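Local structure of fusion DH (Streptomyces sp. MJ635-86F5, 6K97) at residues His34-Thr39 and Val79-His84; Asp64-Gly69 and Gly210-Glu215; Ala232-Gly237 and Pro252-Ala257. The protein is an engineered fusion of the two halves of a split dehydratase from cremimycin biosynthesis and probably removes water from a carrier-bound polyketide intermediate. One frame throughout, in Å; residues are numbered along the deposited sequence.

Contact 1. Residues His34-Thr39 and Val79-His84; sequences HPLLAT and VELALH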
loop_
_atom_site.group_PDB
_atom_site.type_symbol
_atom_site.label_atom_id
_atom_site.label_comp_id
_atom_site.label_asym_id
_atom_site.label_seq_id
_atom_site.Cartn_x
_atom_site.Cartn_y
_atom_site.Cartn_z
ATOM N N HIS A 34 -6.251 7.345 12.422
ATOM C CA HIS A 34 -6.603 8.683 11.935
ATOM C C HIS A 34 -8.026 8.665 11.468
ATOM O O HIS A 34 -8.471 7.675 10.971
ATOM C CB HIS A 34 -5.669 9.062 10.791
ATOM C CG HIS A 34 -5.746 10.492 10.399
ATOM N ND1 HIS A 34 -6.545 10.942 9.371
ATOM C CD2 HIS A 34 -5.157 11.585 10.920
ATOM C CE1 HIS A 34 -6.413 12.248 9.257
ATOM N NE2 HIS A 34 -5.574 12.662 10.181
ATOM N N PRO A 35 -8.742 9.789 11.549
ATOM C CA PRO A 35 -10.142 9.782 11.088
ATOM C C PRO A 35 -10.398 9.546 9.571
ATOM O O PRO A 35 -11.492 9.146 9.226
ATOM C CB PRO A 35 -10.663 11.155 11.508
ATOM C CG PRO A 35 -9.776 11.548 12.662
ATOM C CD PRO A 35 -8.405 11.008 12.296
ATOM N N LEU A 36 -9.437 9.831 8.695
ATOM C CA LEU A 36 -9.571 9.632 7.231
ATOM C C LEU A 36 -8.708 8.521 6.606
ATOM O O LEU A 36 -8.809 8.264 5.437
ATOM C CB LEU A 36 -9.230 10.929 6.507
ATOM C CG LEU A 36 -10.024 12.140 6.999
ATOM C CD1 LEU A 36 -9.510 13.470 6.452
ATOM C CD2 LEU A 36 -11.503 12.009 6.677
ATOM N N LEU A 37 -7.840 7.871 7.373
ATOM C CA LEU A 37 -6.973 6.823 6.847
ATOM C C LEU A 37 -7.089 5.598 7.725
ATOM O O LEU A 37 -7.121 5.709 8.947
ATOM C CB LEU A 37 -5.539 7.303 6.795
ATOM C CG LEU A 37 -5.304 8.506 5.887
ATOM C CD1 LEU A 37 -3.931 9.101 6.085
ATOM C CD2 LEU A 37 -5.496 8.114 4.444
ATOM N N ALA A 38 -7.167 4.433 7.095
ATOM C CA ALA A 38 -7.208 3.157 7.783
ATOM C C ALA A 38 -5.816 2.441 7.913
ATOM O O ALA A 38 -5.581 1.773 8.899
ATOM C CB ALA A 38 -8.194 2.250 7.063
ATOM N N THR A 39 -4.923 2.580 6.928
ATOM C CA THR A 39 -3.652 1.831 6.866
ATOM C C THR A 39 -2.407 2.723 6.677
ATOM O O THR A 39 -2.494 3.834 6.179
ATOM C CB THR A 39 -3.632 0.811 5.681
ATOM O OG1 THR A 39 -3.537 1.513 4.430
ATOM C CG2 THR A 39 -4.861 -0.095 5.668
ATOM N N VAL A 79 -4.213 19.011 3.406
ATOM C CA VAL A 79 -3.167 19.359 4.373
ATOM C C VAL A 79 -3.124 18.385 5.550
ATOM O O VAL A 79 -2.024 17.906 5.927
ATOM C CB VAL A 79 -3.366 20.751 4.896
ATOM C CG1 VAL A 79 -2.372 21.071 5.982
ATOM C CG2 VAL A 79 -3.158 21.746 3.765
ATOM N N GLU A 80 -4.301 18.063 6.110
ATOM C CA GLU A 80 -4.331 17.157 7.222
ATOM C C GLU A 80 -3.724 15.775 6.815
ATOM O O GLU A 80 -2.944 15.179 7.565
ATOM C CB GLU A 80 -5.726 16.986 7.740
ATOM C CG GLU A 80 -5.895 15.872 8.798
ATOM C CD GLU A 80 -5.151 16.129 10.109
ATOM O OE1 GLU A 80 -4.668 17.305 10.349
ATOM O OE2 GLU A 80 -5.097 15.184 10.934
ATOM N N LEU A 81 -4.090 15.301 5.619
ATOM C CA LEU A 81 -3.612 14.017 5.183
ATOM C C LEU A 81 -2.088 14.034 5.116
ATOM O O LEU A 81 -1.465 13.117 5.595
ATOM C CB LEU A 81 -4.186 13.677 3.824
ATOM C CG LEU A 81 -5.675 13.348 3.875
ATOM C CD1 LEU A 81 -6.268 13.299 2.502
ATOM C CD2 LEU A 81 -5.960 12.071 4.640
ATOM N N ALA A 82 -1.504 15.110 4.568
ATOM C CA ALA A 82 -0.072 15.245 4.489
ATOM C C ALA A 82 0.588 15.343 5.890
ATOM O O ALA A 82 1.641 14.782 6.105
ATOM C CB ALA A 82 0.292 16.459 3.666
ATOM N N LEU A 83 -0.059 16.031 6.818
ATOM C CA LEU A 83 0.425 16.084 8.190
ATOM C C LEU A 83 0.514 14.668 8.766
ATOM O O LEU A 83 1.536 14.334 9.369
ATOM C CB LEU A 83 -0.447 16.981 9.074
ATOM C CG LEU A 83 -0.305 18.480 8.702
ATOM C CD1 LEU A 83 -1.376 19.318 9.383
ATOM C CD2 LEU A 83 1.083 19.021 9.024
ATOM N N HIS A 84 -0.483 13.814 8.520
ATOM C CA HIS A 84 -0.400 12.455 9.028
ATOM C C HIS A 84 0.788 11.712 8.397
ATOM O O HIS A 84 1.618 11.083 9.094
ATOM C CB HIS A 84 -1.680 11.684 8.830
ATOM C CG HIS A 84 -1.749 10.446 9.649
ATOM N ND1 HIS A 84 -1.893 10.469 11.023
ATOM C CD2 HIS A 84 -1.598 9.142 9.311
ATOM C CE1 HIS A 84 -1.866 9.231 11.492
ATOM N NE2 HIS A 84 -1.667 8.411 10.479
#

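Contact 2. Residues Asp64-Gly69 and Gly210-Glu215; sequences DHTIAG and GFQYGE. With SO4 (sulfate ion), chain C.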
loop_
_atom_site.group_PDB
_atom_site.type_symbol
_atom_site.label_atom_id
_atom_site.label_comp_id
_atom_site.label_asym_id
_atom_site.label_seq_id
_atom_site.Cartn_x
_atom_site.Cartn_y
_atom_site.Cartn_z
ATOM N N ASP A 64 -20.786 20.026 4.933
ATOM C CA ASP A 64 -20.829 21.475 5.212
ATOM C C ASP A 64 -19.755 22.294 4.454
ATOM O O ASP A 64 -19.668 23.526 4.667
ATOM C CB ASP A 64 -20.734 21.748 6.720
ATOM C CG ASP A 64 -21.967 21.294 7.482
ATOM O OD1 ASP A 64 -22.996 21.073 6.812
ATOM O OD2 ASP A 64 -21.889 21.125 8.749
ATOM N N HIS A 65 -18.929 21.630 3.628
ATOM C CA HIS A 65 -17.961 22.332 2.771
ATOM C C HIS A 65 -18.375 22.259 1.307
ATOM O O HIS A 65 -17.886 21.429 0.543
ATOM C CB HIS A 65 -16.529 21.839 2.968
ATOM C CG HIS A 65 -15.524 22.643 2.217
ATOM N ND1 HIS A 65 -15.045 22.265 0.985
ATOM C CD2 HIS A 65 -14.965 23.850 2.484
ATOM C CE1 HIS A 65 -14.206 23.189 0.542
ATOM N NE2 HIS A 65 -14.144 24.165 1.429
ATOM N N THR A 66 -19.286 23.162 0.937
ATOM C CA THR A 66 -19.884 23.206 -0.384
ATOM C C THR A 66 -19.558 24.557 -1.006
ATOM O O THR A 66 -19.691 25.596 -0.366
ATOM C CB THR A 66 -21.393 22.906 -0.261
ATOM O OG1 THR A 66 -21.534 21.572 0.301
ATOM C CG2 THR A 66 -22.105 22.900 -1.614
ATOM N N ILE A 67 -19.059 24.506 -2.238
ATOM C CA ILE A 67 -18.617 25.664 -3.010
ATOM C C ILE A 67 -19.422 25.719 -4.333
ATOM O O ILE A 67 -19.366 24.794 -5.153
ATOM C CB ILE A 67 -17.129 25.524 -3.351
ATOM C CG1 ILE A 67 -16.293 25.301 -2.106
ATOM C CG2 ILE A 67 -16.616 26.760 -4.054
ATOM C CD1 ILE A 67 -16.259 26.448 -1.123
ATOM N N ALA A 68 -20.234 26.756 -4.486
ATOM C CA ALA A 68 -21.102 26.911 -5.681
ATOM C C ALA A 68 -21.914 25.670 -6.026
ATOM O O ALA A 68 -21.950 25.281 -7.140
ATOM C CB ALA A 68 -20.271 27.309 -6.880
ATOM N N GLY A 69 -22.553 25.061 -5.044
ATOM C CA GLY A 69 -23.377 23.863 -5.246
ATOM C C GLY A 69 -22.643 22.531 -5.236
ATOM O O GLY A 69 -23.283 21.493 -5.162
ATOM N N GLY A 210 -20.943 32.092 -3.230
ATOM C CA GLY A 210 -20.773 30.670 -3.463
ATOM C C GLY A 210 -20.017 29.847 -2.407
ATOM O O GLY A 210 -19.840 28.634 -2.566
ATOM N N PHE A 211 -19.535 30.498 -1.360
ATOM C CA PHE A 211 -18.930 29.786 -0.259
ATOM C C PHE A 211 -20.040 29.346 0.702
ATOM O O PHE A 211 -20.373 30.047 1.648
ATOM C CB PHE A 211 -17.913 30.674 0.471
ATOM C CG PHE A 211 -16.772 31.134 -0.393
ATOM C CD1 PHE A 211 -15.629 30.361 -0.532
ATOM C CD2 PHE A 211 -16.829 32.334 -1.061
ATOM C CE1 PHE A 211 -14.573 30.776 -1.342
ATOM C CE2 PHE A 211 -15.787 32.746 -1.874
ATOM C CZ PHE A 211 -14.651 31.967 -2.020
ATOM N N GLN A 212 -20.621 28.190 0.440
ATOM C CA GLN A 212 -21.786 27.772 1.179
ATOM C C GLN A 212 -21.405 26.900 2.363
ATOM O O GLN A 212 -21.637 25.700 2.370
ATOM C CB GLN A 212 -22.729 27.040 0.245
ATOM C CG GLN A 212 -23.238 27.972 -0.850
ATOM C CD GLN A 212 -23.465 27.338 -2.215
ATOM O OE1 GLN A 212 -22.980 26.254 -2.537
ATOM N NE2 GLN A 212 -24.160 28.072 -3.049
ATOM N N TYR A 213 -20.831 27.522 3.376
ATOM C CA TYR A 213 -20.321 26.807 4.523
ATOM C C TYR A 213 -21.470 26.427 5.470
ATOM O O TYR A 213 -22.130 27.300 6.012
ATOM C CB TYR A 213 -19.311 27.671 5.265
ATOM C CG TYR A 213 -18.048 28.000 4.447
ATOM C CD1 TYR A 213 -17.238 26.982 3.921
ATOM C CD2 TYR A 213 -17.615 29.326 4.295
ATOM C CE1 TYR A 213 -16.078 27.281 3.220
ATOM C CE2 TYR A 213 -16.458 29.620 3.644
ATOM C CZ TYR A 213 -15.699 28.586 3.081
ATOM O OH TYR A 213 -14.572 28.886 2.390
ATOM N N GLY A 214 -21.675 25.119 5.682
ATOM C CA GLY A 214 -22.567 24.667 6.727
ATOM C C GLY A 214 -21.927 24.808 8.108
ATOM O O GLY A 214 -20.828 25.346 8.265
ATOM N N GLU A 215 -22.630 24.308 9.109
ATOM C CA GLU A 215 -22.351 24.619 10.481
ATOM C C GLU A 215 -20.942 24.230 10.904
ATOM O O GLU A 215 -20.254 24.993 11.611
ATOM C CB GLU A 215 -23.425 24.035 11.392
ATOM C CG GLU A 215 -23.426 24.757 12.734
ATOM C CD GLU A 215 -24.498 24.269 13.692
ATOM O OE1 GLU A 215 -25.430 23.520 13.249
ATOM O OE2 GLU A 215 -24.370 24.645 14.884
HETATM S S SO4 C . -26.441 24.927 8.253
HETATM O O1 SO4 C . -25.452 23.807 8.353
HETATM O O2 SO4 C . -25.947 25.967 7.319
HETATM O O3 SO4 C . -27.716 24.399 7.695
HETATM O O4 SO4 C . -26.712 25.560 9.586
HETATM O O HOH W 1 -12.399 26.989 1.694
#

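Contact 3. Residues Ala232-Gly237 and Pro252-Ala257; sequences ADVEVG and PALLDA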
loop_
_atom_site.group_PDB
_atom_site.type_symbol
_atom_site.label_atom_id
_atom_site.label_comp_id
_atom_site.label_asym_id
_atom_site.label_seq_id
_atom_site.Cartn_x
_atom_site.Cartn_y
_atom_site.Cartn_z
ATOM N N ALA A 232 -7.784 36.286 14.505
ATOM C CA ALA A 232 -9.023 35.521 14.482
ATOM C C ALA A 232 -9.107 34.497 15.603
ATOM O O ALA A 232 -8.134 33.780 15.851
ATOM C CB ALA A 232 -9.110 34.810 13.151
ATOM N N ASP A 233 -10.258 34.409 16.268
ATOM C CA ASP A 233 -10.547 33.274 17.123
ATOM C C ASP A 233 -11.373 32.292 16.296
ATOM O O ASP A 233 -12.419 32.652 15.765
ATOM C CB ASP A 233 -11.311 33.692 18.370
ATOM C CG ASP A 233 -10.443 34.409 19.378
ATOM O OD1 ASP A 233 -9.277 34.741 19.070
ATOM O OD2 ASP A 233 -10.910 34.611 20.508
ATOM N N VAL A 234 -10.878 31.064 16.178
ATOM C CA VAL A 234 -11.583 30.006 15.478
ATOM C C VAL A 234 -11.773 28.819 16.412
ATOM O O VAL A 234 -11.010 28.605 17.346
ATOM C CB VAL A 234 -10.867 29.581 14.168
ATOM C CG1 VAL A 234 -10.630 30.785 13.295
ATOM C CG2 VAL A 234 -9.522 28.934 14.436
ATOM N N GLU A 235 -12.825 28.072 16.147
ATOM C CA GLU A 235 -13.209 26.903 16.914
ATOM C C GLU A 235 -13.890 25.946 15.925
ATOM O O GLU A 235 -14.139 26.332 14.808
ATOM C CB GLU A 235 -14.115 27.266 18.071
ATOM C CG GLU A 235 -13.827 26.386 19.291
ATOM C CD GLU A 235 -14.504 26.866 20.567
ATOM O OE1 GLU A 235 -15.370 27.792 20.478
ATOM O OE2 GLU A 235 -14.176 26.292 21.633
ATOM N N VAL A 236 -14.088 24.682 16.284
ATOM C CA VAL A 236 -14.764 23.761 15.370
ATOM C C VAL A 236 -16.274 23.978 15.515
ATOM O O VAL A 236 -16.831 23.816 16.621
ATOM C CB VAL A 236 -14.422 22.283 15.679
ATOM C CG1 VAL A 236 -15.090 21.359 14.672
ATOM C CG2 VAL A 236 -12.926 22.077 15.646
ATOM N N GLY A 237 -16.925 24.348 14.415
ATOM C CA GLY A 237 -18.372 24.570 14.405
ATOM C C GLY A 237 -19.144 23.271 14.581
ATOM O O GLY A 237 -18.679 22.210 14.167
ATOM N N PRO A 252 -9.485 19.945 9.911
ATOM C CA PRO A 252 -9.591 20.720 8.703
ATOM C C PRO A 252 -10.565 21.909 8.767
ATOM O O PRO A 252 -10.276 22.929 8.180
ATOM C CB PRO A 252 -10.078 19.699 7.704
ATOM C CG PRO A 252 -9.472 18.411 8.168
ATOM C CD PRO A 252 -9.510 18.503 9.654
ATOM N N ALA A 253 -11.674 21.790 9.501
ATOM C CA ALA A 253 -12.606 22.933 9.727
ATOM C C ALA A 253 -11.968 24.089 10.529
ATOM O O ALA A 253 -12.233 25.271 10.275
ATOM C CB ALA A 253 -13.872 22.460 10.432
ATOM N N LEU A 254 -11.097 23.747 11.463
ATOM C CA LEU A 254 -10.450 24.759 12.311
ATOM C C LEU A 254 -9.478 25.529 11.472
ATOM O O LEU A 254 -9.510 26.801 11.393
ATOM C CB LEU A 254 -9.764 24.070 13.428
ATOM C CG LEU A 254 -9.167 24.768 14.601
ATOM C CD1 LEU A 254 -10.227 25.540 15.353
ATOM C CD2 LEU A 254 -8.561 23.676 15.501
ATOM N N LEU A 255 -8.671 24.796 10.731
ATOM C CA LEU A 255 -7.694 25.468 9.862
ATOM C C LEU A 255 -8.377 26.237 8.746
ATOM O O LEU A 255 -7.972 27.346 8.444
ATOM C CB LEU A 255 -6.736 24.465 9.287
ATOM C CG LEU A 255 -5.553 25.121 8.559
ATOM C CD1 LEU A 255 -4.654 25.906 9.480
ATOM C CD2 LEU A 255 -4.729 24.003 7.952
ATOM N N ASP A 256 -9.434 25.672 8.149
ATOM C CA ASP A 256 -10.161 26.408 7.095
ATOM C C ASP A 256 -10.810 27.691 7.652
ATOM O O ASP A 256 -10.862 28.696 6.957
ATOM C CB ASP A 256 -11.233 25.524 6.470
ATOM C CG ASP A 256 -11.742 26.040 5.143
ATOM O OD1 ASP A 256 -10.943 26.262 4.231
ATOM O OD2 ASP A 256 -12.970 26.152 4.981
ATOM N N ALA A 257 -11.342 27.641 8.873
ATOM C CA ALA A 257 -12.007 28.827 9.439
ATOM C C ALA A 257 -11.020 29.962 9.647
ATOM O O ALA A 257 -11.353 31.139 9.474
ATOM C CB ALA A 257 -12.679 28.495 10.729
#

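Contact 1. Residues His34-Thr39 and Val79-His84
The imidazole of His34 lies between Pro35 CD over one face and His84 CB over the other, while Leu36 CB, Leu37 N and the Glu80 side chain meet its edge. On the His84 ring, His34 CB sits almost over the centre, a CH-pi contact 4.0 Å from that centroid. The two rings are oblique, their planes 48° apart. With CG anti to the backbone N (chi1 -168°), the His34 ring extends tip to tip toward Glu80, and His34 NE2 donates to Glu80 OE2 at 2.7 Å in a nearly straight bond. The carboxylate is almost coplanar with the ring and receives the proton on its anti lone pair. Leu36 N donates to His34 ND1 at 3.2 Å, so the imidazole is held at both nitrogens. An alanine at His34 would probably leave Glu80 OE2 with one N-H partner fewer, His249 N remaining, and Leu36 N without its acceptor. His84 NE2 is bonded to Thr32 OG1. Beside the polar group, Leu81 CD2 fits against Leu37 CG (3.8 Å) and Leu36 CB (3.9 Å). Both segments lie in the first part of the fusion, while His249 comes from the second; the segment leading into strand 39-42 lies against helix 75-88, the long central helix typical of a hotdog fold.

Contact 2. Residues Asp64-Gly69 and Gly210-Glu215
Ala68 N donates to Gly210 O at 2.7 Å, on a lone pair in the carbonyl plane and nearly straight (164°). One residue on, Gly69 N is taken by the side chain of Gln212: its OE1 accepts at 2.8 Å, again on an in-plane lone pair. Gln212 CG stands beside its backbone N (chi1 -64°), and a bend at chi2 swings the amide back across to the 64-69 segment. Two further backbone bonds, Gly214 N to Asp64 O (2.8 Å) and Gln212 N to Thr66 O (2.9 Å), complete a short antiparallel pairing; the second is bent. Strand 211-213 is weakly bonded, with inverse gamma turns centred on Phe211 and Gln212. The pairing joins the two parts of the engineered fusion. In the first part His65, Gly69 and Pro74 match the HxxxGxxxxP motif of polyketide synthase dehydratases, whose histidine acts in the dehydration in relatives. His65, Ile67, Phe211 and Tyr213 share one face of the pairing, with Thr66 and Gln212 on the other. On the first of these faces His65 and Tyr213 lie side by side, pointing the same way, His65 CD2 meeting the ring edge of Tyr213 at CE1 (3.7 Å); water 1 bonds to Tyr213 OH and, weakly, to His65 NE2. His65 ND1 is bonded to Ile72 O. Ile67 CD1 packs on Phe211 CD1 (4.0 Å). At the far end Asp64 CB rests on Gly214 CA, its OD2 bonded to Thr216 N, while Glu215 N donates to O1 of a sulfate ion at 3.0 Å. Arg218 also binds that ion, which probably came from the crystallisation liquor.

Contact 3. Residues Ala232-Gly237 and Pro252-Ala257
Ala257, whose methyl group packs against Val234, is tied to the start of helix 252-266 by its backbone N, which donates to Ala253 O at 2.9 Å, one residue on from the bond of Asp256 N to Pro252 O. Strand 232-235 runs past the helix nearly antiparallel, their axes 7.5 Å apart and at 160°, and side chains fill the space between. Val234 carries about half of the share of 232-237. Its CG1, anti to the carbonyl carbon, reaches Ala257, lying 3.8 Å from Ala257 C and 4.0 Å from Ala257 CB. Its CG2 meets Leu254 CD1 at 3.6 Å. The Leu254 side chain leaves the helix with CG anti to the backbone N (chi1 -171°), which turns the side chain toward the strand, CD1 also lying 3.6 Å from Glu235 CA. Val236, farther along the segment, closes that end more loosely, its CG2 lying 4.3 Å from Leu254 CB. Leu292 of strand 291-298 packs on both Val234 and Leu254. The acidic side chains of the strand have other partners: Asp233 forms a salt bridge with Arg293, and Glu235 a long, weak ion pair with Lys290. The contact lies wholly in the second part of the fusion, in a hotdog fold whose sheet wraps the helix. Between the two segments the fit is made by methyl groups of branched side chains and one small alanine, without polar bonds, so the two segments are held by burial of apolar surface and close fit.

How the contacts relate
Contacts 1 and 3 set the central helices of the two hotdog halves against the segments around them, and those helices meet: Glu80 CB of contact 1 lies 4.0 Å from Pro252 CG of contact 3. Contacts 1 and 2 are separate, about 23 Å between centres and about 11 Å at their nearest atoms. Contact 2 touches contact 3 through Asp256, whose OD2 is 3.7 Å from Tyr213 CE1 and 3.9 Å from His65 CD2. Asp256, also bonded to His260, fits the aspartate position of the second hotdog in dehydratases. Its closeness to His65, from the other half, is consistent with an active site between the fused parts.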